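Local coordinates for protein phosphodiesterase (Candida albicans, PDB 6CPU) that belongs to the cyclic nucleotide phosphodiesterase family, with a largely helical metal-binding domain that holds a zinc and a magnesium ion, at residues Thr24-Ile29 against Glu192-Ile197; Asn358-Lys363 against Leu489-Ile494; Ala366-Leu371 against Arg375-Ser380. All blocks are in the same frame, centred on the assembly; numbering follows the deposited sequence.

Contact 1 stands apart: it joins the N-terminal helix 25-34 to the end of helix 177-193, and its centre is about 40 Å from that of contact 2 and about 36 Å from that of contact 3. Contacts 2 and 3 lie about 13 Å apart between centres, both within the phosphodiesterase family region, and contact 3 nests in the loop that contact 2 closes. Asn358 joins them, with ND2 2.8 Å from Glu379 OE1 and OD1 2.9 Å from Leu378 N. The metal site, whose zinc is bound by His278, His349, Asp350 and Asp462, is close to this pair: magnesium lies about 10 Å from the Val377 side chain and about 13 Å from that of Phe360.

Contact 1: Thr24-Ile29 against Glu192-Ile197; sequences TFKHLI and EEINFI
Ile194, which meets Lys26 and Ile29, lays its CG2 over the centre of one face of the Phe196 ring, 3.6 Å above the plane. On the partner helix, Ile29 CD1 lies over one face of the Phe25 ring, shifted toward the rim. Phe196 also meets Phe33 edge-to-face and touches the ring of Phe261. Helix 25-34 is the connection of a beta-alpha-beta crossover in the N-terminal parallel sheet, leading from strand 16-21 to strand 46-49. Here it rests against the C-terminal end of helix 177-193. Thr24 is the N-cap of helix 25-34: its OG1 accepts from His27 N at 3.0 Å with an N-H...O angle of 158°.

The apolar part is small. Ile29 CG2 and Ile194 CD1 meet at 3.8 Å, their side chains crossing at about a right angle, while Lys26 runs past Ile194 in the opposite direction with its CG against Ile194 CG1. Ile194 is the first residue to leave helical geometry, and Asn254 holds the chain beyond it, bonding to Ile194 O and Phe196 N. Glu193 gives OE1 to Ser77 OG and OE2 to Leu79 N, and OE1 stays 5.4 Å from Lys26 NZ, too far for contact. The lysine instead reaches the helix end, where its positive charge would be favourably placed. A bend at chi3 (95°) breaks its otherwise extended chain, and NZ makes a weak 3.3 Å bond to Glu193 O. A water bridges the same two atoms, accepting from Lys26 NZ at 2.7 Å and donating to Glu193 O at 2.9 Å.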
loop_
_atom_site.group_PDB
_atom_site.type_symbol
_atom_site.label_atom_id
_atom_site.label_comp_id
_atom_site.label_asym_id
_atom_site.label_seq_id
_atom_site.Cartn_x
_atom_site.Cartn_y
_atom_site.Cartn_z
ATOM N N THR A 24 10.877 17.631 -22.046
ATOM C CA THR A 24 9.469 17.915 -21.774
ATOM C C THR A 24 9.115 17.639 -20.309
ATOM O O THR A 24 9.739 16.808 -19.660
ATOM C CB THR A 24 8.531 17.051 -22.640
ATOM O OG1 THR A 24 8.655 15.675 -22.282
ATOM C CG2 THR A 24 8.847 17.196 -24.133
ATOM N N PHE A 25 8.095 18.337 -19.825
ATOM C CA PHE A 25 7.581 18.155 -18.466
ATOM C C PHE A 25 7.012 16.746 -18.340
ATOM O O PHE A 25 7.170 16.101 -17.307
ATOM C CB PHE A 25 6.501 19.207 -18.160
ATOM C CG PHE A 25 6.024 19.226 -16.718
ATOM C CD1 PHE A 25 6.927 19.166 -15.658
ATOM C CD2 PHE A 25 4.670 19.341 -16.426
ATOM C CE1 PHE A 25 6.482 19.199 -14.342
ATOM C CE2 PHE A 25 4.218 19.383 -15.114
ATOM C CZ PHE A 25 5.130 19.306 -14.070
ATOM N N LYS A 26 6.361 16.271 -19.401
ATOM C CA LYS A 26 5.817 14.922 -19.413
ATOM C C LYS A 26 6.908 13.879 -19.158
ATOM O O LYS A 26 6.722 12.968 -18.355
ATOM C CB LYS A 26 5.095 14.631 -20.722
ATOM C CG LYS A 26 4.461 13.252 -20.754
ATOM C CD LYS A 26 3.732 12.977 -22.061
ATOM C CE LYS A 26 4.597 12.226 -23.057
ATOM N NZ LYS A 26 3.795 11.877 -24.263
ATOM N N HIS A 27 8.048 14.000 -19.832
ATOM C CA HIS A 27 9.132 13.055 -19.605
ATOM C C HIS A 27 9.710 13.147 -18.177
ATOM O O HIS A 27 10.053 12.119 -17.561
ATOM C CB HIS A 27 10.222 13.208 -20.660
ATOM C CG HIS A 27 9.844 12.654 -22.001
ATOM N ND1 HIS A 27 10.369 13.141 -23.180
ATOM C CD2 HIS A 27 9.002 11.654 -22.349
ATOM C CE1 HIS A 27 9.870 12.460 -24.195
ATOM N NE2 HIS A 27 9.036 11.553 -23.719
ATOM N N LEU A 28 9.798 14.363 -17.644
ATOM C CA LEU A 28 10.203 14.569 -16.241
ATOM C C LEU A 28 9.235 13.856 -15.270
ATOM O O LEU A 28 9.666 13.148 -14.352
ATOM C CB LEU A 28 10.278 16.068 -15.927
ATOM C CG LEU A 28 11.015 16.455 -14.645
ATOM C CD1 LEU A 28 11.565 17.879 -14.729
ATOM C CD2 LEU A 28 10.105 16.330 -13.438
ATOM N N ILE A 29 7.938 14.012 -15.507
ATOM C CA ILE A 29 6.906 13.340 -14.693
ATOM C C ILE A 29 7.061 11.813 -14.758
ATOM O O ILE A 29 6.986 11.133 -13.732
ATOM C CB ILE A 29 5.484 13.763 -15.113
ATOM C CG1 ILE A 29 5.225 15.216 -14.698
ATOM C CG2 ILE A 29 4.430 12.889 -14.458
ATOM C CD1 ILE A 29 3.983 15.822 -15.332
ATOM N N GLU A 192 -4.539 11.450 -20.109
ATOM C CA GLU A 192 -4.653 11.800 -21.521
ATOM C C GLU A 192 -3.307 11.734 -22.241
ATOM O O GLU A 192 -3.227 11.239 -23.371
ATOM C CB GLU A 192 -5.241 13.207 -21.637
ATOM C CG GLU A 192 -5.878 13.520 -22.977
ATOM C CD GLU A 192 -6.327 14.968 -23.079
ATOM O OE1 GLU A 192 -6.245 15.531 -24.188
ATOM O OE2 GLU A 192 -6.743 15.549 -22.054
ATOM N N GLU A 193 -2.246 12.204 -21.584
ATOM C CA GLU A 193 -0.924 12.306 -22.222
ATOM C C GLU A 193 0.091 11.213 -21.897
ATOM O O GLU A 193 1.005 10.979 -22.684
ATOM C CB GLU A 193 -0.308 13.658 -21.907
ATOM C CG GLU A 193 -1.132 14.818 -22.454
ATOM C CD GLU A 193 -0.379 16.132 -22.424
ATOM O OE1 GLU A 193 0.839 16.152 -22.704
ATOM O OE2 GLU A 193 -1.010 17.158 -22.120
ATOM N N ILE A 194 -0.037 10.557 -20.748
ATOM C CA ILE A 194 0.938 9.527 -20.366
ATOM C C ILE A 194 0.385 8.145 -20.632
ATOM O O ILE A 194 -0.760 7.864 -20.299
ATOM C CB ILE A 194 1.338 9.650 -18.883
ATOM C CG1 ILE A 194 2.042 10.988 -18.673
ATOM C CG2 ILE A 194 2.224 8.474 -18.461
ATOM C CD1 ILE A 194 2.351 11.327 -17.238
ATOM N N ASN A 195 1.210 7.293 -21.244
ATOM C CA ASN A 195 0.875 5.897 -21.483
ATOM C C ASN A 195 1.479 5.058 -20.349
ATOM O O ASN A 195 2.637 4.665 -20.399
ATOM C CB ASN A 195 1.405 5.443 -22.851
ATOM C CG ASN A 195 0.696 4.207 -23.375
ATOM O OD1 ASN A 195 -0.423 3.902 -22.966
ATOM N ND2 ASN A 195 1.340 3.492 -24.286
ATOM N N PHE A 196 0.684 4.809 -19.318
ATOM C CA PHE A 196 1.223 4.244 -18.077
ATOM C C PHE A 196 1.810 2.835 -18.206
ATOM O O PHE A 196 2.776 2.502 -17.502
ATOM C CB PHE A 196 0.191 4.359 -16.951
ATOM C CG PHE A 196 0.127 5.737 -16.357
ATOM C CD1 PHE A 196 0.948 6.083 -15.293
ATOM C CD2 PHE A 196 -0.709 6.708 -16.892
ATOM C CE1 PHE A 196 0.919 7.352 -14.755
ATOM C CE2 PHE A 196 -0.737 7.982 -16.358
ATOM C CZ PHE A 196 0.064 8.302 -15.286
ATOM N N ILE A 197 1.287 2.033 -19.136
ATOM C CA ILE A 197 1.831 0.697 -19.371
ATOM C C ILE A 197 3.305 0.742 -19.778
ATOM O O ILE A 197 4.067 -0.180 -19.459
ATOM C CB ILE A 197 1.004 -0.089 -20.431
ATOM C CG1 ILE A 197 1.346 -1.587 -20.409
ATOM C CG2 ILE A 197 1.223 0.488 -21.825
ATOM C CD1 ILE A 197 0.633 -2.377 -19.335
HETATM O O HOH W 1 2.782 9.400 -24.311
#

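Contact 2: Asn358-Lys363 against Leu489-Ile494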
loop_
_atom_site.group_PDB
_atom_site.type_symbol
_atom_site.label_atom_id
_atom_site.label_comp_id
_atom_site.label_asym_id
_atom_site.label_seq_id
_atom_site.Cartn_x
_atom_site.Cartn_y
_atom_site.Cartn_z
ATOM N N ASN A 358 1.198 1.067 16.109
ATOM C CA ASN A 358 0.407 1.915 17.010
ATOM C C ASN A 358 1.079 2.038 18.375
ATOM O O ASN A 358 1.191 3.137 18.920
ATOM C CB ASN A 358 -1.046 1.431 17.145
ATOM C CG ASN A 358 -1.908 1.793 15.943
ATOM O OD1 ASN A 358 -1.588 2.703 15.192
ATOM N ND2 ASN A 358 -3.007 1.078 15.761
ATOM N N ASP A 359 1.575 0.925 18.913
ATOM C CA ASP A 359 2.245 0.955 20.207
ATOM C C ASP A 359 3.409 1.941 20.248
ATOM O O ASP A 359 3.550 2.690 21.217
ATOM C CB ASP A 359 2.715 -0.454 20.612
ATOM C CG ASP A 359 1.556 -1.364 20.993
ATOM O OD1 ASP A 359 0.510 -0.841 21.449
ATOM O OD2 ASP A 359 1.685 -2.604 20.840
ATOM N N PHE A 360 4.224 1.966 19.198
ATOM C CA PHE A 360 5.355 2.874 19.146
ATOM C C PHE A 360 4.886 4.334 19.079
ATOM O O PHE A 360 5.406 5.185 19.788
ATOM C CB PHE A 360 6.243 2.566 17.936
ATOM C CG PHE A 360 7.209 3.646 17.616
ATOM C CD1 PHE A 360 8.441 3.701 18.243
ATOM C CD2 PHE A 360 6.870 4.662 16.708
ATOM C CE1 PHE A 360 9.322 4.718 17.956
ATOM C CE2 PHE A 360 7.755 5.678 16.424
ATOM C CZ PHE A 360 8.984 5.707 17.049
ATOM N N MET A 361 3.922 4.606 18.192
ATOM C CA MET A 361 3.430 5.978 18.016
ATOM C C MET A 361 2.830 6.503 19.330
ATOM O O MET A 361 3.044 7.674 19.694
ATOM C CB MET A 361 2.394 6.047 16.894
ATOM C CG MET A 361 2.879 5.552 15.534
ATOM S SD MET A 361 4.143 6.585 14.818
ATOM C CE MET A 361 3.110 7.888 14.135
ATOM N N ILE A 362 2.114 5.636 20.047
ATOM C CA ILE A 362 1.507 6.003 21.336
ATOM C C ILE A 362 2.593 6.241 22.391
ATOM O O ILE A 362 2.645 7.295 23.035
ATOM C CB ILE A 362 0.515 4.923 21.803
ATOM C CG1 ILE A 362 -0.710 4.888 20.886
ATOM C CG2 ILE A 362 0.075 5.157 23.248
ATOM C CD1 ILE A 362 -1.527 3.615 20.977
ATOM N N LYS A 363 3.485 5.273 22.555
ATOM C CA LYS A 363 4.446 5.344 23.661
ATOM C C LYS A 363 5.439 6.494 23.507
ATOM O O LYS A 363 5.874 7.063 24.505
ATOM C CB LYS A 363 5.162 3.998 23.834
ATOM C CG LYS A 363 4.221 2.853 24.205
ATOM C CD LYS A 363 3.675 2.946 25.629
ATOM C CE LYS A 363 2.771 1.758 25.945
ATOM N NZ LYS A 363 2.304 1.735 27.362
ATOM N N LEU A 489 15.435 -0.358 16.687
ATOM C CA LEU A 489 16.586 0.511 16.517
ATOM C C LEU A 489 16.174 1.994 16.629
ATOM O O LEU A 489 16.887 2.800 17.212
ATOM C CB LEU A 489 17.245 0.214 15.174
ATOM C CG LEU A 489 18.662 0.651 14.879
ATOM C CD1 LEU A 489 19.634 0.241 15.986
ATOM C CD2 LEU A 489 19.077 0.024 13.553
ATOM N N LEU A 490 15.017 2.343 16.071
ATOM C CA LEU A 490 14.505 3.710 16.204
ATOM C C LEU A 490 14.238 4.079 17.666
ATOM O O LEU A 490 14.615 5.153 18.103
ATOM C CB LEU A 490 13.230 3.868 15.393
ATOM C CG LEU A 490 12.560 5.240 15.487
ATOM C CD1 LEU A 490 13.507 6.357 15.114
ATOM C CD2 LEU A 490 11.320 5.223 14.597
ATOM N N LYS A 491 13.598 3.179 18.407
ATOM C CA LYS A 491 13.385 3.377 19.845
ATOM C C LYS A 491 14.710 3.613 20.589
ATOM O O LYS A 491 14.815 4.514 21.424
ATOM C CB LYS A 491 12.665 2.183 20.460
ATOM C CG LYS A 491 11.220 1.969 20.039
ATOM C CD LYS A 491 10.596 0.949 20.977
ATOM C CE LYS A 491 9.535 0.086 20.334
ATOM N NZ LYS A 491 9.353 -1.164 21.127
ATOM N N SER A 492 15.727 2.821 20.273
ATOM C CA SER A 492 17.037 3.000 20.913
ATOM C C SER A 492 17.682 4.340 20.560
ATOM O O SER A 492 18.277 4.990 21.419
ATOM C CB SER A 492 17.963 1.819 20.596
ATOM O OG SER A 492 17.389 0.614 21.082
ATOM N N VAL A 493 17.529 4.796 19.314
ATOM C CA VAL A 493 18.036 6.111 18.927
ATOM C C VAL A 493 17.334 7.199 19.743
ATOM O O VAL A 493 17.976 8.110 20.254
ATOM C CB VAL A 493 17.816 6.401 17.410
ATOM C CG1 VAL A 493 18.102 7.861 17.085
ATOM C CG2 VAL A 493 18.661 5.490 16.548
ATOM N N ILE A 494 16.008 7.135 19.831
ATOM C CA ILE A 494 15.271 8.160 20.572
ATOM C C ILE A 494 15.661 8.151 22.059
ATOM O O ILE A 494 15.872 9.207 22.662
ATOM C CB ILE A 494 13.756 7.993 20.429
ATOM C CG1 ILE A 494 13.357 8.209 18.955
ATOM C CG2 ILE A 494 13.033 8.988 21.336
ATOM C CD1 ILE A 494 12.022 7.596 18.601
#
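Phe360 reaches across to Leu490, Lys491 and Ile494, one ring meeting three side chains. Its CZ lies 3.4 Å from Leu490 CD2, a tight approach in which the methyl comes in obliquely to the ring. Lys491 CG sits in the ring plane at the edge, 3.7 Å from Phe360 CD1, and offers the aliphatic start of its chain. Ile494 CD1 also lies near the ring plane at the edge, 3.9 Å from Phe360 CZ, the two side chains coming from opposite directions. With CG anti to the backbone N (chi1 165°), the phenylalanine projects from its helix toward all three.

The two helices, 358-363 and 470-495, belong to the all-helical phosphodiesterase domain. Their short segments run almost parallel, at 10°, but the axes come no nearer than 12.0 Å, so the aromatic ring spans the separation. Phe364 stacks on Phe360, and Lys491 touches Phe364 as well. The charged end of Lys491 turns back along its own helix to form a salt bridge with Glu488. Behind Leu490, Ile128 and Val131 of helix 127-135 supply further apolar packing.

Thr357 OG1 bonds to Phe360 N at the start of the short helix. Asn358 ties the same helix start to helix 377-394.

Contact 3: Ala366-Leu371 against Arg375-Ser380; sequences APTALL and RSVLES
Ala369 and Val377 bring their CA atoms within 5.5 Å, where helix 367-371 lies beside the first turn of helix 377-394 after a short connection. Val377 supplies the other side of every close approach: CG1 reaches both Thr368 and Ala369, CG2 Ala369 alone. CG1, anti to the backbone N (chi1 170°), lies 3.6 Å from Ala369 N and 3.7 Å from Thr368 OG1, the valine and threonine side chains crossing at about a right angle. CG2 rests on the alanine, 3.7 Å from Ala369 CA and 4.0 Å from Ala369 CB.

The helix that carries Val377 starts after Ser376, whose phi and psi (43° and 56°) are left-handed helical. Ser376 O takes two bonds: Ser380 N donates at 2.8 Å and Ser380 OG at 2.6 Å, the hydroxyl from above the carbonyl plane. Ser376 OG turns instead to Asp423. Thr368 also packs on Met165 and Thr166 of helix 165-173, while Val377 also touches Asn358.

In this helix-helix junction of the phosphodiesterase domain, methyls meet backbone and small side chains, so the fit between the segments rests on shape and burial rather than on directional bonds.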
loop_
_atom_site.group_PDB
_atom_site.type_symbol
_atom_site.label_atom_id
_atom_site.label_comp_id
_atom_site.label_asym_id
_atom_site.label_seq_id
_atom_site.Cartn_x
_atom_site.Cartn_y
_atom_site.Cartn_z
ATOM N N ALA A 366 4.023 10.402 19.301
ATOM C CA ALA A 366 4.121 10.879 17.938
ATOM C C ALA A 366 2.950 11.837 17.663
ATOM O O ALA A 366 1.840 11.601 18.142
ATOM C CB ALA A 366 4.066 9.715 16.964
ATOM N N PRO A 367 3.203 12.919 16.915
ATOM C CA PRO A 367 2.136 13.868 16.610
ATOM C C PRO A 367 0.823 13.230 16.169
ATOM O O PRO A 367 -0.237 13.614 16.669
ATOM C CB PRO A 367 2.781 14.733 15.533
ATOM C CG PRO A 367 4.191 14.879 16.078
ATOM C CD PRO A 367 4.519 13.489 16.559
ATOM N N THR A 368 0.868 12.223 15.301
ATOM C CA THR A 368 -0.389 11.590 14.845
ATOM C C THR A 368 -1.146 10.873 15.985
ATOM O O THR A 368 -2.386 10.850 16.011
ATOM C CB THR A 368 -0.148 10.662 13.646
ATOM O OG1 THR A 368 0.790 9.656 14.012
ATOM C CG2 THR A 368 0.438 11.449 12.482
ATOM N N ALA A 369 -0.408 10.285 16.933
ATOM C CA ALA A 369 -1.028 9.696 18.121
ATOM C C ALA A 369 -1.710 10.776 18.970
ATOM O O ALA A 369 -2.789 10.536 19.507
ATOM C CB ALA A 369 0.006 8.930 18.957
ATOM N N LEU A 370 -1.102 11.959 19.065
ATOM C CA LEU A 370 -1.714 13.074 19.812
ATOM C C LEU A 370 -2.983 13.585 19.127
ATOM O O LEU A 370 -3.957 13.914 19.794
ATOM C CB LEU A 370 -0.722 14.218 20.034
ATOM C CG LEU A 370 0.602 13.861 20.726
ATOM C CD1 LEU A 370 1.366 15.130 21.049
ATOM C CD2 LEU A 370 0.382 13.035 21.983
ATOM N N LEU A 371 -2.977 13.634 17.801
ATOM C CA LEU A 371 -4.177 14.028 17.036
ATOM C C LEU A 371 -5.333 13.044 17.217
ATOM O O LEU A 371 -6.504 13.438 17.338
ATOM C CB LEU A 371 -3.868 14.098 15.541
ATOM C CG LEU A 371 -3.206 15.282 14.851
ATOM C CD1 LEU A 371 -2.879 14.943 13.396
ATOM C CD2 LEU A 371 -4.105 16.497 14.896
ATOM N N ARG A 375 -6.189 6.505 19.685
ATOM C CA ARG A 375 -7.214 5.584 19.201
ATOM C C ARG A 375 -7.006 5.251 17.727
ATOM O O ARG A 375 -7.084 6.138 16.886
ATOM C CB ARG A 375 -8.612 6.179 19.395
ATOM C CG ARG A 375 -8.978 6.450 20.844
ATOM C CD ARG A 375 -8.965 5.168 21.666
ATOM N NE ARG A 375 -9.374 5.388 23.050
ATOM C CZ ARG A 375 -10.634 5.453 23.478
ATOM N NH1 ARG A 375 -11.656 5.328 22.629
ATOM N NH2 ARG A 375 -10.875 5.652 24.776
ATOM N N SER A 376 -6.745 3.977 17.426
ATOM C CA SER A 376 -6.566 3.507 16.033
ATOM C C SER A 376 -5.715 4.475 15.231
ATOM O O SER A 376 -6.141 4.944 14.180
ATOM C CB SER A 376 -7.929 3.352 15.338
ATOM O OG SER A 376 -8.746 2.407 15.997
ATOM N N VAL A 377 -4.509 4.756 15.723
ATOM C CA VAL A 377 -3.720 5.908 15.247
ATOM C C VAL A 377 -3.365 5.770 13.760
ATOM O O VAL A 377 -3.745 6.603 12.944
ATOM C CB VAL A 377 -2.441 6.098 16.092
ATOM C CG1 VAL A 377 -1.489 7.120 15.473
ATOM C CG2 VAL A 377 -2.802 6.484 17.527
ATOM N N LEU A 378 -2.643 4.706 13.413
ATOM C CA LEU A 378 -2.207 4.528 12.041
ATOM C C LEU A 378 -3.380 4.263 11.112
ATOM O O LEU A 378 -3.412 4.792 10.004
ATOM C CB LEU A 378 -1.132 3.434 11.929
ATOM C CG LEU A 378 0.211 3.771 12.573
ATOM C CD1 LEU A 378 1.174 2.586 12.504
ATOM C CD2 LEU A 378 0.846 5.009 11.942
ATOM N N GLU A 379 -4.378 3.520 11.579
ATOM C CA GLU A 379 -5.519 3.183 10.731
ATOM C C GLU A 379 -6.372 4.421 10.422
ATOM O O GLU A 379 -6.947 4.543 9.331
ATOM C CB GLU A 379 -6.379 2.080 11.374
ATOM C CG GLU A 379 -5.669 0.733 11.515
ATOM C CD GLU A 379 -4.717 0.644 12.705
ATOM O OE1 GLU A 379 -4.726 1.531 13.593
ATOM O OE2 GLU A 379 -3.932 -0.328 12.764
ATOM N N SER A 380 -6.500 5.313 11.398
ATOM C CA SER A 380 -7.192 6.577 11.162
ATOM C C SER A 380 -6.484 7.391 10.075
ATOM O O SER A 380 -7.120 7.960 9.196
ATOM C CB SER A 380 -7.286 7.385 12.449
ATOM O OG SER A 380 -7.979 6.656 13.454
#